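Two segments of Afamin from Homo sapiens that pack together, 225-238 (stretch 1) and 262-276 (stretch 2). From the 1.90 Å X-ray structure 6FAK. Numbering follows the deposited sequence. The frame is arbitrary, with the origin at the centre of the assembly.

Stretch 1, residues 225-238: KFPKIEFKELISLV
Stretch 2 (262-276) KVMNHICSKQDSISS

Antiparallel helices often pack through an apolar centre closed off by a polar edge, and in afamin that centre is Ile274 against Phe226. Ile274 (chi1 m, chi2 t; phi/psi -141/-60) has more of its surface covered by the other stretch than any other residue, 94 Å². Its CG2 lies over one face of the Phe226 ring, 3.9 Å from the ring centroid, a CH-pi contact that suits a branched aliphatic beside a flat aromatic. Phe226 (chi1 m) directs its CB toward stretch 2, and its CE2 reaches Ile267 CD1 at 4.3 Å. Ile229 (t, t) brings CG1 to 4.1 Å from Ile274 CG1. Farther along, within helix 231-238, Leu237 (t, p) places CD1 3.7 Å from Ile267 CG1 and 4.3 Å from Val263 CG1. All six residues are buried and apolar, so their side chains need no polar partner.

Helix 231-238 and helix 262-268 run at 165°, their axes 10.7 Å apart at closest approach, with the CA atoms of Leu237 and His266 7.0 Å apart. Beyond the helices, the loops continue the pairing: the CA atoms of Ile229 and Ile274 lie 4.7 Å apart, those of Phe226 and Ser275 5.8 Å. Together the stretches bury 694 Å².

A type I turn from Phe226 to Ile229, closed by Ile229 N to Phe226 O at 3.1 Å, carries the chain toward its helix. Water joins the loop backbones here, accepting from Lys228 N (2.9 Å) and donating to Ile274 O (2.5 Å); a second accepts from Glu230 N (2.9 Å) and donates to Ser273 O (2.5 Å).

At the polar edge His266 (chi1 t) uses both a ring face and its edge: Leu237 CD1 lies over one face, 4.2 Å from the ring centroid, and NE2 donates near the ring plane to Glu233 OE2 at 2.6 Å and 164°. Glu233 (t, p) also forms a long salt bridge, OE2 to Lys270 NZ at 3.8 Å; both charged residues are partly exposed.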

ATOM      1  N   LYS A 225      17.128  -5.662  -7.789  1.00 37.38           N
ATOM      2  CA  LYS A 225      17.201  -4.497  -8.653  1.00 39.48           C
ATOM      3  C   LYS A 225      18.620  -4.167  -9.111  1.00 39.78           C
ATOM      4  O   LYS A 225      18.816  -3.748 -10.259  1.00 42.30           O
ATOM      5  CB  LYS A 225      16.605  -3.290  -7.926  1.00 42.13           C
ATOM      6  CG  LYS A 225      16.408  -2.075  -8.819  1.00 47.77           C
ATOM      7  CD  LYS A 225      15.873  -0.917  -8.000  1.00 53.95           C
ATOM      8  CE  LYS A 225      15.503   0.291  -8.859  1.00 54.90           C
ATOM      9  NZ  LYS A 225      14.043   0.253  -9.173  1.00 56.81           N
ATOM     10  N   PHE A 226      19.599  -4.340  -8.222  1.00 37.38           N
ATOM     11  CA  PHE A 226      21.002  -3.998  -8.507  1.00 36.26           C
ATOM     12  C   PHE A 226      21.860  -5.232  -8.301  1.00 34.34           C
ATOM     13  O   PHE A 226      22.679  -5.280  -7.395  1.00 34.20           O
ATOM     14  CB  PHE A 226      21.486  -2.876  -7.582  1.00 39.11           C
ATOM     15  CG  PHE A 226      20.630  -1.637  -7.622  1.00 41.60           C
ATOM     16  CD1 PHE A 226      20.360  -1.000  -8.825  1.00 44.75           C
ATOM     17  CD2 PHE A 226      20.133  -1.081  -6.454  1.00 43.71           C
ATOM     18  CE1 PHE A 226      19.574   0.136  -8.877  1.00 45.02           C
ATOM     19  CE2 PHE A 226      19.345   0.061  -6.488  1.00 49.08           C
ATOM     20  CZ  PHE A 226      19.063   0.673  -7.712  1.00 48.57           C
ATOM     21  N   PRO A 227      21.705  -6.235  -9.162  1.00 34.15           N
ATOM     22  CA  PRO A 227      22.370  -7.496  -8.890  1.00 34.91           C
ATOM     23  C   PRO A 227      23.890  -7.460  -9.062  1.00 36.92           C
ATOM     24  O   PRO A 227      24.543  -8.398  -8.635  1.00 36.85           O
ATOM     25  CB  PRO A 227      21.744  -8.441  -9.899  1.00 35.55           C
ATOM     26  CG  PRO A 227      21.290  -7.577 -11.008  1.00 35.31           C
ATOM     27  CD  PRO A 227      20.838  -6.323 -10.350  1.00 35.52           C
ATOM     28  N   LYS A 228      24.446  -6.397  -9.633  1.00 37.36           N
ATOM     29  CA  LYS A 228      25.909  -6.278  -9.709  1.00 41.27           C
ATOM     30  C   LYS A 228      26.544  -5.575  -8.489  1.00 40.21           C
ATOM     31  O   LYS A 228      27.754  -5.495  -8.408  1.00 39.47           O
ATOM     32  CB  LYS A 228      26.317  -5.618 -11.046  1.00 46.71           C
ATOM     33  CG  LYS A 228      26.389  -4.104 -11.061  1.00 55.03           C
ATOM     34  CD  LYS A 228      26.967  -3.554 -12.373  1.00 66.89           C
ATOM     35  CE  LYS A 228      28.213  -2.686 -12.139  1.00 71.63           C
ATOM     36  NZ  LYS A 228      28.349  -1.624 -13.170  1.00 80.48           N
ATOM     37  N   ILE A 229      25.748  -5.084  -7.536  1.00 37.87           N
ATOM     38  CA  ILE A 229      26.271  -4.384  -6.355  1.00 37.41           C
ATOM     39  C   ILE A 229      27.105  -5.295  -5.458  1.00 37.00           C
ATOM     40  O   ILE A 229      26.793  -6.476  -5.344  1.00 40.88           O
ATOM     41  CB  ILE A 229      25.084  -3.777  -5.546  1.00 38.09           C
ATOM     42  CG1 ILE A 229      25.546  -2.733  -4.534  1.00 36.83           C
ATOM     43  CG2 ILE A 229      24.263  -4.878  -4.842  1.00 38.03           C
ATOM     44  CD1 ILE A 229      24.349  -2.079  -3.848  1.00 37.50           C
ATOM     45  N   GLU A 230      28.150  -4.766  -4.808  1.00 35.49           N
ATOM     46  CA  GLU A 230      28.921  -5.521  -3.761  1.00 35.64           C
ATOM     47  C   GLU A 230      28.194  -5.562  -2.445  1.00 33.02           C
ATOM     48  O   GLU A 230      27.534  -4.578  -2.067  1.00 32.24           O
ATOM     49  CB  GLU A 230      30.347  -4.964  -3.534  1.00 42.01           C
ATOM     50  CG  GLU A 230      30.710  -4.383  -2.137  1.00 45.17           C
ATOM     51  CD  GLU A 230      31.772  -5.154  -1.302  1.00 48.31           C
ATOM     52  OE1 GLU A 230      31.460  -6.244  -0.691  1.00 40.17           O
ATOM     53  OE2 GLU A 230      32.921  -4.604  -1.168  1.00 55.30           O
ATOM     54  N   PHE A 231      28.383  -6.656  -1.702  1.00 31.03           N
ATOM     55  CA  PHE A 231      27.667  -6.867  -0.446  1.00 29.53           C
ATOM     56  C   PHE A 231      27.818  -5.685   0.532  1.00 29.01           C
ATOM     57  O   PHE A 231      26.839  -5.181   1.058  1.00 27.66           O
ATOM     58  CB  PHE A 231      28.056  -8.206   0.177  1.00 28.72           C
ATOM     59  CG  PHE A 231      27.306  -8.531   1.441  1.00 28.06           C
ATOM     60  CD1 PHE A 231      25.940  -8.737   1.410  1.00 27.57           C
ATOM     61  CD2 PHE A 231      27.959  -8.642   2.653  1.00 27.93           C
ATOM     62  CE1 PHE A 231      25.240  -9.026   2.563  1.00 27.23           C
ATOM     63  CE2 PHE A 231      27.264  -8.945   3.807  1.00 27.53           C
ATOM     64  CZ  PHE A 231      25.898  -9.134   3.758  1.00 27.37           C
ATOM     65  N   LYS A 232      29.042  -5.242   0.768  1.00 29.43           N
ATOM     66  CA  LYS A 232      29.276  -4.155   1.693  1.00 29.89           C
ATOM     67  C   LYS A 232      28.540  -2.872   1.299  1.00 30.31           C
ATOM     68  O   LYS A 232      27.980  -2.190   2.159  1.00 29.73           O
ATOM     69  CB  LYS A 232      30.781  -3.903   1.887  1.00 30.69           C
ATOM     70  CG  LYS A 232      31.402  -4.941   2.757  1.00 31.18           C
ATOM     71  CD  LYS A 232      32.913  -4.729   2.949  1.00 32.78           C
ATOM     72  CE  LYS A 232      33.363  -3.428   3.642  1.00 33.54           C
ATOM     73  NZ  LYS A 232      33.072  -3.331   5.094  1.00 33.33           N
ATOM     74  N   GLU A 233      28.557  -2.528   0.006  1.00 30.89           N
ATOM     75  CA  GLU A 233      27.858  -1.354  -0.505  1.00 32.26           C
ATOM     76  C   GLU A 233      26.314  -1.520  -0.361  1.00 30.16           C
ATOM     77  O   GLU A 233      25.658  -0.581   0.017  1.00 29.33           O
ATOM     78  CB  GLU A 233      28.206  -1.097  -1.965  1.00 35.49           C
ATOM     79  CG  GLU A 233      27.753   0.244  -2.483  1.00 44.46           C
ATOM     80  CD  GLU A 233      28.402   1.408  -1.731  1.00 55.12           C
ATOM     81  OE1 GLU A 233      29.652   1.536  -1.768  1.00 58.18           O
ATOM     82  OE2 GLU A 233      27.663   2.193  -1.095  1.00 61.87           O
ATOM     83  N   LEU A 234      25.796  -2.704  -0.666  1.00 29.25           N
ATOM     84  CA  LEU A 234      24.383  -3.051  -0.427  1.00 29.53           C
ATOM     85  C   LEU A 234      23.973  -2.865   1.048  1.00 28.54           C
ATOM     86  O   LEU A 234      22.935  -2.233   1.366  1.00 27.21           O
ATOM     87  CB  LEU A 234      24.140  -4.480  -0.905  1.00 31.18           C
ATOM     88  CG  LEU A 234      22.773  -5.179  -0.897  1.00 32.69           C
ATOM     89  CD1 LEU A 234      22.418  -5.717   0.432  1.00 34.17           C
ATOM     90  CD2 LEU A 234      21.701  -4.246  -1.374  1.00 34.10           C
ATOM     91  N   ILE A 235      24.779  -3.382   1.966  1.00 28.45           N
ATOM     92  CA  ILE A 235      24.475  -3.213   3.392  1.00 29.22           C
ATOM     93  C   ILE A 235      24.464  -1.744   3.762  1.00 30.27           C
ATOM     94  O   ILE A 235      23.556  -1.290   4.431  1.00 30.30           O
ATOM     95  CB  ILE A 235      25.386  -4.037   4.334  1.00 29.53           C
ATOM     96  CG1 ILE A 235      25.123  -5.521   4.130  1.00 29.24           C
ATOM     97  CG2 ILE A 235      25.217  -3.633   5.792  1.00 29.65           C
ATOM     98  CD1 ILE A 235      23.708  -5.993   4.310  1.00 29.81           C
ATOM     99  N   SER A 236      25.398  -0.984   3.238  1.00 30.34           N
ATOM    100  CA  SER A 236      25.430   0.442   3.473  1.00 30.97           C
ATOM    101  C   SER A 236      24.162   1.168   2.958  1.00 30.89           C
ATOM    102  O   SER A 236      23.583   2.028   3.661  1.00 30.56           O
ATOM    103  CB  SER A 236      26.703   1.035   2.846  1.00 32.29           C
ATOM    104  OG  SER A 236      26.794   2.386   3.196  1.00 34.22           O
ATOM    105  N   LEU A 237      23.708   0.763   1.776  1.00 30.00           N
ATOM    106  CA  LEU A 237      22.513   1.323   1.158  1.00 30.57           C
ATOM    107  C   LEU A 237      21.263   0.933   1.956  1.00 29.55           C
ATOM    108  O   LEU A 237      20.378   1.758   2.163  1.00 28.81           O
ATOM    109  CB  LEU A 237      22.403   0.868  -0.290  1.00 31.01           C
ATOM    110  CG  LEU A 237      21.283   1.375  -1.173  1.00 32.73           C
ATOM    111  CD1 LEU A 237      21.285   2.906  -1.218  1.00 34.23           C
ATOM    112  CD2 LEU A 237      21.384   0.772  -2.560  1.00 33.02           C
ATOM    113  N   VAL A 238      21.209  -0.320   2.387  1.00 28.96           N
ATOM    114  CA  VAL A 238      20.131  -0.822   3.204  1.00 29.13           C
ATOM    115  C   VAL A 238      19.983  -0.018   4.496  1.00 29.56           C
ATOM    116  O   VAL A 238      18.840   0.249   4.904  1.00 28.63           O
ATOM    117  CB  VAL A 238      20.263  -2.310   3.506  1.00 29.26           C
ATOM    118  CG1 VAL A 238      19.356  -2.755   4.670  1.00 29.50           C
ATOM    119  CG2 VAL A 238      19.976  -3.112   2.254  1.00 29.62           C
ATOM    120  N   LYS A 262      19.023  11.516   0.430  1.00 39.64           N
ATOM    121  CA  LYS A 262      20.243  10.773   0.787  1.00 40.29           C
ATOM    122  C   LYS A 262      20.346   9.404   0.071  1.00 38.58           C
ATOM    123  O   LYS A 262      21.403   9.056  -0.446  1.00 38.78           O
ATOM    124  CB  LYS A 262      20.317  10.583   2.300  1.00 43.45           C
ATOM    125  CG  LYS A 262      21.625   9.970   2.818  1.00 48.70           C
ATOM    126  CD  LYS A 262      21.666   9.981   4.340  1.00 54.41           C
ATOM    127  CE  LYS A 262      23.049   9.625   4.870  1.00 63.10           C
ATOM    128  NZ  LYS A 262      23.068   9.381   6.351  1.00 68.47           N
ATOM    129  N   VAL A 263      19.272   8.615   0.073  1.00 34.50           N
ATOM    130  CA  VAL A 263      19.267   7.324  -0.584  1.00 34.85           C
ATOM    131  C   VAL A 263      19.589   7.488  -2.112  1.00 38.05           C
ATOM    132  O   VAL A 263      20.479   6.789  -2.656  1.00 35.11           O
ATOM    133  CB  VAL A 263      17.947   6.556  -0.324  1.00 34.64           C
ATOM    134  CG1 VAL A 263      17.770   5.378  -1.249  1.00 33.93           C
ATOM    135  CG2 VAL A 263      17.850   6.074   1.131  1.00 35.38           C
ATOM    136  N   MET A 264      18.943   8.453  -2.762  1.00 37.85           N
ATOM    137  CA  MET A 264      19.109   8.649  -4.207  1.00 39.75           C
ATOM    138  C   MET A 264      20.521   9.122  -4.540  1.00 40.02           C
ATOM    139  O   MET A 264      21.158   8.602  -5.481  1.00 39.86           O
ATOM    140  CB  MET A 264      18.039   9.612  -4.741  1.00 42.32           C
ATOM    141  CG  MET A 264      16.625   9.122  -4.500  1.00 42.02           C
ATOM    142  SD  MET A 264      16.418   7.397  -4.977  1.00 43.61           S
ATOM    143  CE  MET A 264      14.758   7.062  -4.406  1.00 47.61           C
ATOM    144  N   ASN A 265      21.027  10.032  -3.721  1.00 39.50           N
ATOM    145  CA  ASN A 265      22.416  10.456  -3.801  1.00 43.39           C
ATOM    146  C   ASN A 265      23.408   9.315  -3.560  1.00 46.90           C
ATOM    147  O   ASN A 265      24.386   9.209  -4.303  1.00 48.07           O
ATOM    148  CB  ASN A 265      22.691  11.649  -2.873  1.00 42.96           C
ATOM    149  CG  ASN A 265      21.927  12.928  -3.320  1.00 49.30           C
ATOM    150  OD1 ASN A 265      21.306  12.975  -4.408  1.00 52.10           O
ATOM    151  ND2 ASN A 265      21.953  13.958  -2.468  1.00 50.06           N
ATOM    152  N   HIS A 266      23.180   8.487  -2.541  1.00 43.47           N
ATOM    153  CA  HIS A 266      23.985   7.249  -2.330  1.00 43.21           C
ATOM    154  C   HIS A 266      23.992   6.342  -3.594  1.00 44.03           C
ATOM    155  O   HIS A 266      25.044   5.961  -4.094  1.00 49.10           O
ATOM    156  CB  HIS A 266      23.457   6.477  -1.124  1.00 43.22           C
ATOM    157  CG  HIS A 266      24.338   5.374  -0.643  1.00 42.13           C
ATOM    158  ND1 HIS A 266      24.369   4.999   0.677  1.00 45.93           N
ATOM    159  CD2 HIS A 266      25.223   4.570  -1.281  1.00 45.04           C
ATOM    160  CE1 HIS A 266      25.235   4.019   0.839  1.00 44.55           C
ATOM    161  NE2 HIS A 266      25.763   3.737  -0.336  1.00 44.62           N
ATOM    162  N   ILE A 267      22.827   6.036  -4.117  1.00 41.17           N
ATOM    163  CA  ILE A 267      22.689   5.265  -5.343  1.00 42.86           C
ATOM    164  C   ILE A 267      23.455   5.949  -6.504  1.00 52.95           C
ATOM    165  O   ILE A 267      24.393   5.368  -7.051  1.00 54.34           O
ATOM    166  CB  ILE A 267      21.209   5.068  -5.687  1.00 39.77           C
ATOM    167  CG1 ILE A 267      20.571   4.101  -4.659  1.00 40.02           C
ATOM    168  CG2 ILE A 267      20.979   4.519  -7.104  1.00 39.07           C
ATOM    169  CD1 ILE A 267      19.074   3.963  -4.763  1.00 36.41           C
ATOM    170  N   CYS A 268      23.078   7.182  -6.826  1.00 54.49           N
ATOM    171  CA  CYS A 268      23.703   7.954  -7.924  1.00 62.29           C
ATOM    172  C   CYS A 268      25.196   8.196  -7.806  1.00 64.40           C
ATOM    173  O   CYS A 268      25.908   8.030  -8.791  1.00 80.42           O
ATOM    174  CB  CYS A 268      23.001   9.296  -8.110  1.00 57.00           C
ATOM    175  SG  CYS A 268      21.429   9.065  -8.899  1.00 63.61           S
ATOM    176  N   SER A 269      25.683   8.534  -6.615  1.00 61.82           N
ATOM    177  CA  SER A 269      27.112   8.786  -6.437  1.00 64.88           C
ATOM    178  C   SER A 269      27.989   7.524  -6.527  1.00 71.98           C
ATOM    179  O   SER A 269      29.220   7.615  -6.363  1.00 73.83           O
ATOM    180  CB  SER A 269      27.407   9.588  -5.157  1.00 64.64           C
ATOM    181  OG  SER A 269      27.793   8.762  -4.080  1.00 63.87           O
ATOM    182  N   LYS A 270      27.367   6.363  -6.761  1.00 68.56           N
ATOM    183  CA  LYS A 270      28.082   5.130  -7.113  1.00 63.23           C
ATOM    184  C   LYS A 270      27.416   4.411  -8.279  1.00 64.90           C
ATOM    185  O   LYS A 270      27.434   3.184  -8.343  1.00 62.09           O
ATOM    186  CB  LYS A 270      28.176   4.224  -5.897  1.00 61.75           C
ATOM    187  CG  LYS A 270      28.830   4.934  -4.729  1.00 69.56           C
ATOM    188  CD  LYS A 270      29.122   4.003  -3.580  1.00 71.63           C
ATOM    189  CE  LYS A 270      29.987   4.688  -2.526  1.00 73.69           C
ATOM    190  NZ  LYS A 270      29.181   5.643  -1.720  1.00 70.08           N
ATOM    191  N   GLN A 271      26.859   5.197  -9.209  1.00 74.23           N
ATOM    192  CA  GLN A 271      26.190   4.695 -10.425  1.00 86.78           C
ATOM    193  C   GLN A 271      26.965   3.538 -11.057  1.00 95.55           C
ATOM    194  O   GLN A 271      26.417   2.439 -11.204  1.00 93.39           O
ATOM    195  CB  GLN A 271      25.988   5.833 -11.439  1.00 97.48           C
ATOM    196  CG  GLN A 271      25.153   5.461 -12.661  1.00106.48           C
ATOM    197  CD  GLN A 271      24.344   6.627 -13.213  1.00112.53           C
ATOM    198  OE1 GLN A 271      23.187   6.460 -13.607  1.00107.87           O
ATOM    199  NE2 GLN A 271      24.945   7.814 -13.237  1.00114.23           N
ATOM    200  N   ASP A 272      28.236   3.781 -11.394  1.00 97.24           N
ATOM    201  CA  ASP A 272      29.164   2.691 -11.735  1.00 98.96           C
ATOM    202  C   ASP A 272      29.502   1.924 -10.446  1.00102.39           C
ATOM    203  O   ASP A 272      29.853   2.531  -9.428  1.00 99.42           O
ATOM    204  CB  ASP A 272      30.440   3.217 -12.409  1.00 98.70           C
ATOM    205  CG  ASP A 272      31.408   2.090 -12.799  1.00102.47           C
ATOM    206  OD1 ASP A 272      31.475   1.747 -14.003  1.00 93.29           O
ATOM    207  OD2 ASP A 272      32.090   1.541 -11.897  1.00100.50           O
ATOM    208  N   SER A 273      29.416   0.595 -10.521  1.00 98.81           N
ATOM    209  CA  SER A 273      29.486  -0.309  -9.360  1.00 93.38           C
ATOM    210  C   SER A 273      28.188  -0.367  -8.523  1.00 81.93           C
ATOM    211  O   SER A 273      28.223  -0.703  -7.341  1.00 72.17           O
ATOM    212  CB  SER A 273      30.719  -0.010  -8.475  1.00 90.16           C
ATOM    213  OG  SER A 273      30.486   1.062  -7.577  1.00 83.15           O
ATOM    214  N   ILE A 274      27.058  -0.019  -9.140  1.00 80.03           N
ATOM    215  CA  ILE A 274      25.716  -0.322  -8.600  1.00 83.16           C
ATOM    216  C   ILE A 274      24.775  -0.712  -9.745  1.00 90.13           C
ATOM    217  O   ILE A 274      24.217  -1.808  -9.735  1.00101.94           O
ATOM    218  CB  ILE A 274      25.085   0.845  -7.753  1.00 75.95           C
ATOM    219  CG1 ILE A 274      25.790   0.969  -6.390  1.00 71.68           C
ATOM    220  CG2 ILE A 274      23.583   0.629  -7.528  1.00 67.84           C
ATOM    221  CD1 ILE A 274      25.220   1.994  -5.427  1.00 65.49           C
ATOM    222  N   SER A 275      24.575   0.195 -10.701  1.00 87.66           N
ATOM    223  CA  SER A 275      23.581   0.002 -11.749  1.00 87.89           C
ATOM    224  C   SER A 275      24.043   0.520 -13.104  1.00 97.04           C
ATOM    225  O   SER A 275      25.013   1.266 -13.214  1.00 88.59           O
ATOM    226  CB  SER A 275      22.274   0.693 -11.358  1.00 94.61           C
ATOM    227  OG  SER A 275      21.175   0.253 -12.151  1.00 98.61           O
ATOM    228  N   SER A 276      23.331   0.064 -14.128  1.00101.18           N
ATOM    229  CA  SER A 276      23.514   0.482 -15.504  1.00 97.17           C
ATOM    230  C   SER A 276      22.294   1.236 -16.055  1.00 99.03           C
ATOM    231  O   SER A 276      22.447   2.022 -16.989  1.00 94.30           O
ATOM    232  CB  SER A 276      23.780  -0.768 -16.348  1.00 96.88           C
ATOM    233  OG  SER A 276      24.288  -0.438 -17.621  1.00104.01           O
TER
HETATM  234  O   HOH W   1      23.324  -3.938 -10.660  1.00 37.66           O
HETATM  235  O   HOH W   2      28.846  -1.976  -5.262  1.00 38.78           O